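Local coordinates for nitrate regulatory protein (Klebsiella oxytoca, PDB 4AKK) that senses nitrate and nitrite and, in response, binds the nasF operon leader RNA at its factor-independent terminator to bring about transcription antitermination, at residues Met72-Cys75 and Glu76-Ala79; Arg89-Ala92 and Ala93-Arg96; Pro136-Ala139 and Ala140-Arg144; Arg148-Ala151 and Ala152-Thr156. All blocks are in the same frame, centred on the assembly; numbering follows the deposited sequence.

Interaction 1: Met72-Cys75 and Glu76-Ala79. With EDO (1,2-ethanediol), chain C.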
loop_
_atom_site.group_PDB
_atom_site.type_symbol
_atom_site.label_atom_id
_atom_site.label_comp_id
_atom_site.label_asym_id
_atom_site.label_seq_id
_atom_site.Cartn_x
_atom_site.Cartn_y
_atom_site.Cartn_z
ATOM N N MET A 72 -21.094 19.686 -3.815
ATOM C CA MET A 72 -22.480 19.917 -4.201
ATOM C C MET A 72 -23.283 18.609 -4.205
ATOM O O MET A 72 -24.438 18.582 -3.780
ATOM C CB MET A 72 -22.568 20.598 -5.574
ATOM C CG MET A 72 -21.979 22.028 -5.654
ATOM S SD MET A 72 -22.107 23.174 -4.233
ATOM C CE MET A 72 -23.661 22.792 -3.447
ATOM N N LEU A 73 -22.670 17.531 -4.695
ATOM C CA LEU A 73 -23.327 16.216 -4.701
ATOM C C LEU A 73 -23.613 15.748 -3.273
ATOM O O LEU A 73 -24.640 15.130 -3.015
ATOM C CB LEU A 73 -22.474 15.183 -5.438
ATOM C CG LEU A 73 -22.497 15.320 -6.962
ATOM C CD1 LEU A 73 -21.351 14.541 -7.579
ATOM C CD2 LEU A 73 -23.839 14.867 -7.535
ATOM N N GLN A 74 -22.703 16.053 -2.353
ATOM C CA GLN A 74 -22.917 15.769 -0.931
ATOM C C GLN A 74 -24.096 16.578 -0.368
ATOM O O GLN A 74 -24.870 16.081 0.457
ATOM C CB GLN A 74 -21.637 16.070 -0.134
ATOM C CG GLN A 74 -20.514 15.041 -0.321
ATOM C CD GLN A 74 -19.126 15.582 0.022
ATOM O OE1 GLN A 74 -18.913 16.800 0.080
ATOM N NE2 GLN A 74 -18.165 14.673 0.227
ATOM N N CYS A 75 -24.230 17.827 -0.806
ATOM C CA CYS A 75 -25.379 18.643 -0.402
ATOM C C CYS A 75 -26.666 18.045 -0.960
ATOM O O CYS A 75 -27.661 17.896 -0.249
ATOM C CB CYS A 75 -25.221 20.102 -0.866
ATOM S SG CYS A 75 -23.793 20.992 -0.139
ATOM N N GLU A 76 -26.642 17.691 -2.240
ATOM C CA GLU A 76 -27.815 17.073 -2.851
ATOM C C GLU A 76 -28.151 15.743 -2.167
ATOM O O GLU A 76 -29.310 15.446 -1.922
ATOM C CB GLU A 76 -27.632 16.883 -4.361
ATOM C CG GLU A 76 -28.919 16.476 -5.078
ATOM C CD GLU A 76 -28.802 16.512 -6.592
ATOM O OE1 GLU A 76 -27.722 16.871 -7.102
ATOM O OE2 GLU A 76 -29.789 16.176 -7.276
ATOM N N ARG A 77 -27.142 14.941 -1.857
ATOM C CA ARG A 77 -27.401 13.675 -1.182
ATOM C C ARG A 77 -28.174 13.912 0.122
ATOM O O ARG A 77 -29.197 13.287 0.370
ATOM C CB ARG A 77 -26.094 12.903 -0.922
ATOM C CG ARG A 77 -26.301 11.534 -0.233
ATOM C CD ARG A 77 -24.975 10.796 -0.029
ATOM N NE ARG A 77 -23.977 11.636 0.645
ATOM C CZ ARG A 77 -22.674 11.367 0.677
ATOM N NH1 ARG A 77 -22.206 10.276 0.066
ATOM N NH2 ARG A 77 -21.830 12.191 1.308
ATOM N N GLY A 78 -27.674 14.825 0.949
ATOM C CA GLY A 78 -28.291 15.114 2.229
ATOM C C GLY A 78 -29.689 15.686 2.131
ATOM O O GLY A 78 -30.574 15.309 2.903
ATOM N N ALA A 79 -29.903 16.593 1.183
ATOM C CA ALA A 79 -31.243 17.132 0.962
ATOM C C ALA A 79 -32.225 16.039 0.530
ATOM O O ALA A 79 -33.317 15.924 1.087
ATOM C CB ALA A 79 -31.214 18.273 -0.067
HETATM C C1 EDO C . -25.238 12.524 3.491
HETATM O O1 EDO C . -25.381 13.558 2.518
HETATM C C2 EDO C . -26.122 12.790 4.705
HETATM O O2 EDO C . -27.531 12.723 4.446
#
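Q74 and R77, three residues apart on one helical turn, send out side chains that run roughly parallel to each other off the same face of the helix. The touch is made by the aliphatic part of the glutamine: Q74 CG lies 3.5 Å from R77 NH2, while the amide and guanidinium planes diverge by 31°. R77 sets off with CG trans to its own backbone N (chi1 -179°), and the turn at chi3 (52°) folds its far end back along the helix to Q74. That same bend presents NE to a 1,2-ethanediol, probably from the crystallisation liquor: R77 NE donates to O1 at 3.0 Å, and O1 sits at the edge of the guanidinium near its plane. G78, lacking a side chain, lets O1 approach, its N being 3.1 Å from that oxygen. Beneath the side chains runs regular alpha-helical bonding, with E76 N to M72 O at 2.8 Å and R77 N to L73 O also at 2.8 Å. The polar ends are satisfied elsewhere: R77 by E197 and S160, Q74 by K196 and E197, and E76, almost fully extended, by a salt bridge to R142. This turn of helix 56-85 is buried within the NIT region, with M72 and E76 against helix 92-117, and L73, E76 and R77 against helix 152-167.

Interaction 2: Arg89-Ala92 and Ala93-Arg96; sequences RLYA and AECR
Y91 O accepts the N-H of C95 at 2.8 Å, a nearly straight bond (165°) that closes the first turn of helix 92-117 and agrees with Y91 holding the N-cap position. The next bond, from R96 N to A92 O, is longer at 3.1 Å and more bent. Around the same A92 carbonyl curls the aliphatic start of R96, whose CG comes within 3.2 Å of A92 O. Outside these backbone bonds, Y91 and E94 meet as side chains. The glutamate passes over one face of the phenol ring, with its CD 3.8 Å above the ring plane and displaced toward the rim; the planes of carboxylate and ring differ by 36°. E94 CB is 3.4 Å from Y91 CD2, so the methylene groups supply the tighter part of the packing. A bend at chi2 (77°) swings the carboxylate back toward the start of the helix and brings E94 OE1 to 3.3 Å from Y91 CA. The contact lies at the protein surface, where the chain leaves a loop and enters helix 92-117. On the side facing the preceding helix 56-85, Y91 packs on I82, A92 on W83, and C95 on A79 and W83.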
loop_
_atom_site.group_PDB
_atom_site.type_symbol
_atom_site.label_atom_id
_atom_site.label_comp_id
_atom_site.label_asym_id
_atom_site.label_seq_id
_atom_site.Cartn_x
_atom_site.Cartn_y
_atom_site.Cartn_z
ATOM N N ARG A 89 -42.042 15.979 3.086
ATOM C CA ARG A 89 -42.465 17.142 3.878
ATOM C C ARG A 89 -41.423 18.259 3.930
ATOM O O ARG A 89 -41.769 19.439 3.907
ATOM C CB ARG A 89 -42.832 16.720 5.304
ATOM C CG ARG A 89 -44.202 16.073 5.406
ATOM C CD ARG A 89 -44.340 15.247 6.674
ATOM N NE ARG A 89 -45.513 14.376 6.623
ATOM C CZ ARG A 89 -45.828 13.485 7.559
ATOM N NH1 ARG A 89 -45.058 13.339 8.628
ATOM N NH2 ARG A 89 -46.917 12.739 7.425
ATOM N N LEU A 90 -40.149 17.885 4.010
ATOM C CA LEU A 90 -39.085 18.856 4.224
ATOM C C LEU A 90 -38.025 18.808 3.138
ATOM O O LEU A 90 -37.780 17.753 2.537
ATOM C CB LEU A 90 -38.425 18.620 5.585
ATOM C CG LEU A 90 -39.401 18.607 6.761
ATOM C CD1 LEU A 90 -38.730 18.132 8.032
ATOM C CD2 LEU A 90 -40.024 19.988 6.948
ATOM N N TYR A 91 -37.427 19.968 2.879
ATOM C CA TYR A 91 -36.199 20.094 2.087
ATOM C C TYR A 91 -36.353 20.070 0.572
ATOM O O TYR A 91 -35.368 19.927 -0.152
ATOM C CB TYR A 91 -35.144 19.080 2.536
ATOM C CG TYR A 91 -34.240 19.629 3.609
ATOM C CD1 TYR A 91 -34.705 19.822 4.898
ATOM C CD2 TYR A 91 -32.922 19.968 3.327
ATOM C CE1 TYR A 91 -33.883 20.340 5.882
ATOM C CE2 TYR A 91 -32.091 20.484 4.304
ATOM C CZ TYR A 91 -32.577 20.666 5.580
ATOM O OH TYR A 91 -31.756 21.173 6.557
ATOM N N ALA A 92 -37.581 20.230 0.097
ATOM C CA ALA A 92 -37.833 20.338 -1.333
ATOM C C ALA A 92 -37.033 21.482 -1.960
ATOM O O ALA A 92 -36.461 21.327 -3.035
ATOM C CB ALA A 92 -39.323 20.526 -1.592
ATOM N N ALA A 93 -37.009 22.632 -1.287
ATOM C CA ALA A 93 -36.272 23.803 -1.760
ATOM C C ALA A 93 -34.774 23.528 -1.851
ATOM O O ALA A 93 -34.115 23.905 -2.821
ATOM C CB ALA A 93 -36.532 25.005 -0.843
ATOM N N GLU A 94 -34.243 22.879 -0.823
ATOM C CA GLU A 94 -32.838 22.496 -0.789
ATOM C C GLU A 94 -32.506 21.485 -1.896
ATOM O O GLU A 94 -31.490 21.610 -2.574
ATOM C CB GLU A 94 -32.476 21.935 0.589
ATOM C CG GLU A 94 -32.294 22.994 1.691
ATOM C CD GLU A 94 -33.612 23.552 2.245
ATOM O OE1 GLU A 94 -34.704 23.074 1.862
ATOM O OE2 GLU A 94 -33.550 24.482 3.085
ATOM N N CYS A 95 -33.368 20.494 -2.097
ATOM C CA CYS A 95 -33.151 19.542 -3.184
ATOM C C CYS A 95 -33.052 20.253 -4.523
ATOM O O CYS A 95 -32.218 19.906 -5.358
ATOM C CB CYS A 95 -34.279 18.523 -3.271
ATOM S SG CYS A 95 -34.288 17.273 -2.000
ATOM N N ARG A 96 -33.922 21.235 -4.732
ATOM C CA ARG A 96 -34.011 21.905 -6.023
ATOM C C ARG A 96 -32.792 22.766 -6.218
ATOM O O ARG A 96 -32.174 22.753 -7.280
ATOM C CB ARG A 96 -35.275 22.767 -6.120
ATOM C CG ARG A 96 -36.577 21.974 -6.173
ATOM C CD ARG A 96 -37.736 22.855 -6.660
ATOM N NE ARG A 96 -37.684 24.195 -6.075
ATOM C CZ ARG A 96 -38.378 24.577 -5.004
ATOM N NH1 ARG A 96 -39.194 23.716 -4.398
ATOM N NH2 ARG A 96 -38.258 25.821 -4.541
#

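Interaction 3: Pro136-Ala139 and Ala140-Arg144; sequences PQLA and ALRKR. With EDO (1,2-ethanediol), chain E.
P136 O and A140 N, four residues apart at the start of helix 138-147, are joined not directly but through a water, which donates to P136 O at 2.7 Å and accepts from A140 N at 2.9 Å. Direct alpha-helical bonding follows this water-bridged i to i+4 pair, with L141 N to Q137 O at 3.1 Å and R142 N to L138 O at 2.9 Å. Side chains then meet along the inner face of the helix. R142 runs extended from CG to NE and folds over L138, whose CB lies over one face of the guanidinium, 4.2 Å from its plane and toward the rim. The polar end of R142 is engaged by salt bridges to E76 and D103, which should fix its rotation. L138 and L141 are buried, both meeting helix 152-167, and L138 also touches helix 92-117. Between the two leucines, L138 CD2 meets L141 CD2 at 4.3 Å. A 1,2-ethanediol, probably from the crystallisation liquor, accepts a weak bond from A139 N to its O2 at 3.3 Å, and its C1 also lies 3.3 Å from R142 NH1.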
loop_
_atom_site.group_PDB
_atom_site.type_symbol
_atom_site.label_atom_id
_atom_site.label_comp_id
_atom_site.label_asym_id
_atom_site.label_seq_id
_atom_site.Cartn_x
_atom_site.Cartn_y
_atom_site.Cartn_z
ATOM N N PRO A 136 -24.503 11.003 -16.076
ATOM C CA PRO A 136 -25.792 11.215 -16.749
ATOM C C PRO A 136 -26.963 10.507 -16.071
ATOM O O PRO A 136 -28.106 10.697 -16.477
ATOM C CB PRO A 136 -25.568 10.609 -18.140
ATOM C CG PRO A 136 -24.089 10.545 -18.312
ATOM C CD PRO A 136 -23.539 10.309 -16.943
ATOM N N GLN A 137 -26.692 9.697 -15.057
ATOM C CA GLN A 137 -27.763 8.980 -14.374
ATOM C C GLN A 137 -28.416 9.846 -13.307
ATOM O O GLN A 137 -29.426 9.469 -12.722
ATOM C CB GLN A 137 -27.241 7.680 -13.767
ATOM C CG GLN A 137 -26.489 6.818 -14.756
ATOM C CD GLN A 137 -26.358 5.380 -14.297
ATOM O OE1 GLN A 137 -26.476 5.078 -13.106
ATOM N NE2 GLN A 137 -26.109 4.483 -15.244
ATOM N N LEU A 138 -27.845 11.020 -13.069
ATOM C CA LEU A 138 -28.417 11.956 -12.113
ATOM C C LEU A 138 -29.858 12.343 -12.423
ATOM O O LEU A 138 -30.666 12.492 -11.512
ATOM C CB LEU A 138 -27.555 13.207 -12.004
ATOM C CG LEU A 138 -26.339 13.050 -11.103
ATOM C CD1 LEU A 138 -25.455 14.280 -11.192
ATOM C CD2 LEU A 138 -26.782 12.784 -9.669
ATOM N N ALA A 139 -30.183 12.514 -13.701
ATOM C CA ALA A 139 -31.544 12.890 -14.073
ATOM C C ALA A 139 -32.566 11.844 -13.614
ATOM O O ALA A 139 -33.567 12.179 -12.987
ATOM C CB ALA A 139 -31.649 13.132 -15.571
ATOM N N ALA A 140 -32.305 10.579 -13.918
ATOM C CA ALA A 140 -33.205 9.497 -13.518
ATOM C C ALA A 140 -33.338 9.404 -11.998
ATOM O O ALA A 140 -34.440 9.231 -11.467
ATOM C CB ALA A 140 -32.729 8.182 -14.086
ATOM N N LEU A 141 -32.210 9.523 -11.305
ATOM C CA LEU A 141 -32.195 9.447 -9.849
ATOM C C LEU A 141 -33.044 10.553 -9.226
ATOM O O LEU A 141 -33.813 10.309 -8.298
ATOM C CB LEU A 141 -30.758 9.518 -9.328
ATOM C CG LEU A 141 -30.512 9.692 -7.826
ATOM C CD1 LEU A 141 -31.135 8.532 -7.049
ATOM C CD2 LEU A 141 -29.006 9.797 -7.550
ATOM N N ARG A 142 -32.897 11.767 -9.737
ATOM C CA ARG A 142 -33.646 12.908 -9.209
ATOM C C ARG A 142 -35.154 12.736 -9.361
ATOM O O ARG A 142 -35.921 13.026 -8.438
ATOM C CB ARG A 142 -33.192 14.203 -9.879
ATOM C CG ARG A 142 -31.808 14.635 -9.446
ATOM C CD ARG A 142 -31.141 15.485 -10.495
ATOM N NE ARG A 142 -29.982 16.178 -9.942
ATOM C CZ ARG A 142 -29.162 16.938 -10.654
ATOM N NH1 ARG A 142 -29.371 17.104 -11.955
ATOM N NH2 ARG A 142 -28.142 17.536 -10.063
ATOM N N LYS A 143 -35.576 12.267 -10.529
ATOM C CA LYS A 143 -36.993 12.019 -10.758
ATOM C C LYS A 143 -37.544 11.052 -9.710
ATOM O O LYS A 143 -38.590 11.299 -9.110
ATOM C CB LYS A 143 -37.236 11.475 -12.166
ATOM C CG LYS A 143 -38.714 11.266 -12.466
ATOM C CD LYS A 143 -38.964 10.942 -13.930
ATOM C CE LYS A 143 -40.455 10.747 -14.194
ATOM N NZ LYS A 143 -40.697 10.049 -15.487
ATOM N N ARG A 144 -36.830 9.963 -9.467
ATOM C CA ARG A 144 -37.275 9.015 -8.454
ATOM C C ARG A 144 -37.276 9.654 -7.089
ATOM O O ARG A 144 -38.168 9.388 -6.291
ATOM C CB ARG A 144 -36.417 7.752 -8.445
ATOM C CG ARG A 144 -36.763 6.815 -9.581
ATOM C CD ARG A 144 -36.155 5.444 -9.413
ATOM N NE ARG A 144 -36.513 4.604 -10.552
ATOM C CZ ARG A 144 -37.669 3.962 -10.671
ATOM N NH1 ARG A 144 -38.580 4.044 -9.704
ATOM N NH2 ARG A 144 -37.910 3.232 -11.751
HETATM C C1 EDO E . -27.819 16.259 -14.763
HETATM O O1 EDO E . -26.946 17.394 -14.860
HETATM C C2 EDO E . -27.354 15.142 -15.694
HETATM O O2 EDO E . -28.437 14.219 -15.911
HETATM O O HOH W 1 -30.634 9.837 -16.159
#

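Interaction 4: Arg148-Ala151 and Ala152-Thr156; sequences REIA and AEEAT
A151 and E154 carry the polar part of this helix start, where A151 is the N-cap residue of helix 152-167. Among the hydrogen bonds, A151 N donates to E154 OE1 at 3.1 Å along a nearly straight line (177°). The oxygen is met from above the carboxylate plane, with the donor 38° out of it. This return of a side chain three residues on to the N-cap amide is the reciprocal half of a capping box; the N-cap residue, being alanine, has no side-chain acceptor with which to complete the other half. E154 CB points toward the preceding residues, and the chain, extended beyond CG, ends with OE1 at the A151 amide. The carboxylate also lies at the helix N-terminus, where its negative charge would probably be stabilised by the dipole. The backbone bond from A155 N to A151 O, 2.9 Å, closes the first turn.

Apolar contact is made chiefly by I150. With CG1 trans to the backbone N (chi1 -175°), its ethyl arm runs antiparallel to the E154 side chain: I150 CG1 reaches 3.6 Å from E154 CB, and I150 CD1 ends 4.1 Å from A155 CB. I150 CG1 also lies 3.4 Å from E154 OE1, against the capping oxygen.

As to charge, the other acid of this turn, E153, has its salt bridge with R212. The loop begins at R148, whose positive phi marks a Schellman motif at the end of helix 138-147. The short connection then lets I150 pack back on L141 and R144 of that helix, while A152 and A155 rest on helix 56-85 and E153 and T156 face helix 180-212.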
loop_
_atom_site.group_PDB
_atom_site.type_symbol
_atom_site.label_atom_id
_atom_site.label_comp_id
_atom_site.label_asym_id
_atom_site.label_seq_id
_atom_site.Cartn_x
_atom_site.Cartn_y
_atom_site.Cartn_z
ATOM N N ARG A 148 -40.488 10.211 -4.974
ATOM C CA ARG A 148 -40.325 9.353 -3.809
ATOM C C ARG A 148 -40.536 7.876 -4.172
ATOM O O ARG A 148 -41.085 7.095 -3.384
ATOM C CB ARG A 148 -41.268 9.802 -2.691
ATOM C CG ARG A 148 -41.193 11.327 -2.417
ATOM C CD ARG A 148 -42.261 11.804 -1.432
ATOM N NE ARG A 148 -42.280 10.950 -0.256
ATOM C CZ ARG A 148 -43.361 10.355 0.231
ATOM N NH1 ARG A 148 -44.549 10.548 -0.328
ATOM N NH2 ARG A 148 -43.251 9.579 1.302
ATOM N N GLU A 149 -40.088 7.501 -5.370
ATOM C CA GLU A 149 -40.172 6.114 -5.834
ATOM C C GLU A 149 -38.831 5.412 -5.658
ATOM O O GLU A 149 -38.399 4.630 -6.509
ATOM C CB GLU A 149 -40.627 6.064 -7.293
ATOM C CG GLU A 149 -42.079 6.516 -7.473
ATOM C CD GLU A 149 -42.553 6.466 -8.919
ATOM O OE1 GLU A 149 -41.780 6.029 -9.799
ATOM O OE2 GLU A 149 -43.707 6.875 -9.171
ATOM N N ILE A 150 -38.172 5.712 -4.548
ATOM C CA ILE A 150 -36.886 5.110 -4.221
ATOM C C ILE A 150 -36.713 5.277 -2.726
ATOM O O ILE A 150 -37.244 6.223 -2.153
ATOM C CB ILE A 150 -35.730 5.793 -4.979
ATOM C CG1 ILE A 150 -34.408 5.062 -4.725
ATOM C CG2 ILE A 150 -35.610 7.281 -4.597
ATOM C CD1 ILE A 150 -33.245 5.587 -5.585
ATOM N N ALA A 151 -36.015 4.353 -2.080
ATOM C CA ALA A 151 -35.805 4.471 -0.634
ATOM C C ALA A 151 -34.608 5.374 -0.329
ATOM O O ALA A 151 -33.702 5.512 -1.148
ATOM C CB ALA A 151 -35.610 3.106 -0.007
ATOM N N ALA A 152 -34.600 5.978 0.853
ATOM C CA ALA A 152 -33.506 6.870 1.241
ATOM C C ALA A 152 -32.130 6.195 1.155
ATOM O O ALA A 152 -31.187 6.797 0.638
ATOM C CB ALA A 152 -33.743 7.459 2.630
ATOM N N GLU A 153 -32.018 4.955 1.639
ATOM C CA GLU A 153 -30.755 4.206 1.540
ATOM C C GLU A 153 -30.321 3.989 0.097
ATOM O O GLU A 153 -29.130 4.044 -0.198
ATOM C CB GLU A 153 -30.844 2.827 2.210
ATOM C CG GLU A 153 -31.596 2.809 3.507
ATOM C CD GLU A 153 -33.060 2.489 3.314
ATOM O OE1 GLU A 153 -33.374 1.281 3.174
ATOM O OE2 GLU A 153 -33.883 3.440 3.296
ATOM N N GLU A 154 -31.279 3.705 -0.786
ATOM C CA GLU A 154 -30.983 3.495 -2.209
ATOM C C GLU A 154 -30.507 4.792 -2.890
ATOM O O GLU A 154 -29.512 4.795 -3.617
ATOM C CB GLU A 154 -32.197 2.902 -2.956
ATOM C CG GLU A 154 -32.743 1.603 -2.357
ATOM C CD GLU A 154 -34.020 1.099 -3.053
ATOM O OE1 GLU A 154 -34.825 1.938 -3.519
ATOM O OE2 GLU A 154 -34.224 -0.138 -3.127
ATOM N N ALA A 155 -31.221 5.889 -2.646
ATOM C CA ALA A 155 -30.826 7.200 -3.164
ATOM C C ALA A 155 -29.455 7.622 -2.614
ATOM O O ALA A 155 -28.609 8.136 -3.341
ATOM C CB ALA A 155 -31.880 8.240 -2.825
ATOM N N THR A 156 -29.254 7.383 -1.326
ATOM C CA THR A 156 -27.994 7.634 -0.656
ATOM C C THR A 156 -26.837 6.871 -1.295
ATOM O O THR A 156 -25.771 7.443 -1.536
ATOM C CB THR A 156 -28.097 7.258 0.840
ATOM O OG1 THR A 156 -28.540 8.400 1.572
ATOM C CG2 THR A 156 -26.736 6.807 1.390
#

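All four are local turns in the NIT nitrate-sensing region, but their surroundings differ. Interaction 1 is buried and mid-helix, its charged ends paired with other helices; interaction 2 is a surface helix start, and interactions 3 and 4 are partly buried starts. Interactions 1 and 2 share a helix-helix seam, C95 SG lying 3.5 Å from A79 C. Interaction 1 is joined to interaction 3 by the salt bridge E76 OE2 to R142 NE, 2.7 Å, and to interaction 4 only by packing. Interaction 4 begins in the loop after the helix of interaction 3; R144 O and E149 N probably hydrogen-bond at 2.8 Å, and L141 CD1 packs on I150 CD1. Interaction 2 touches neither 3 nor 4.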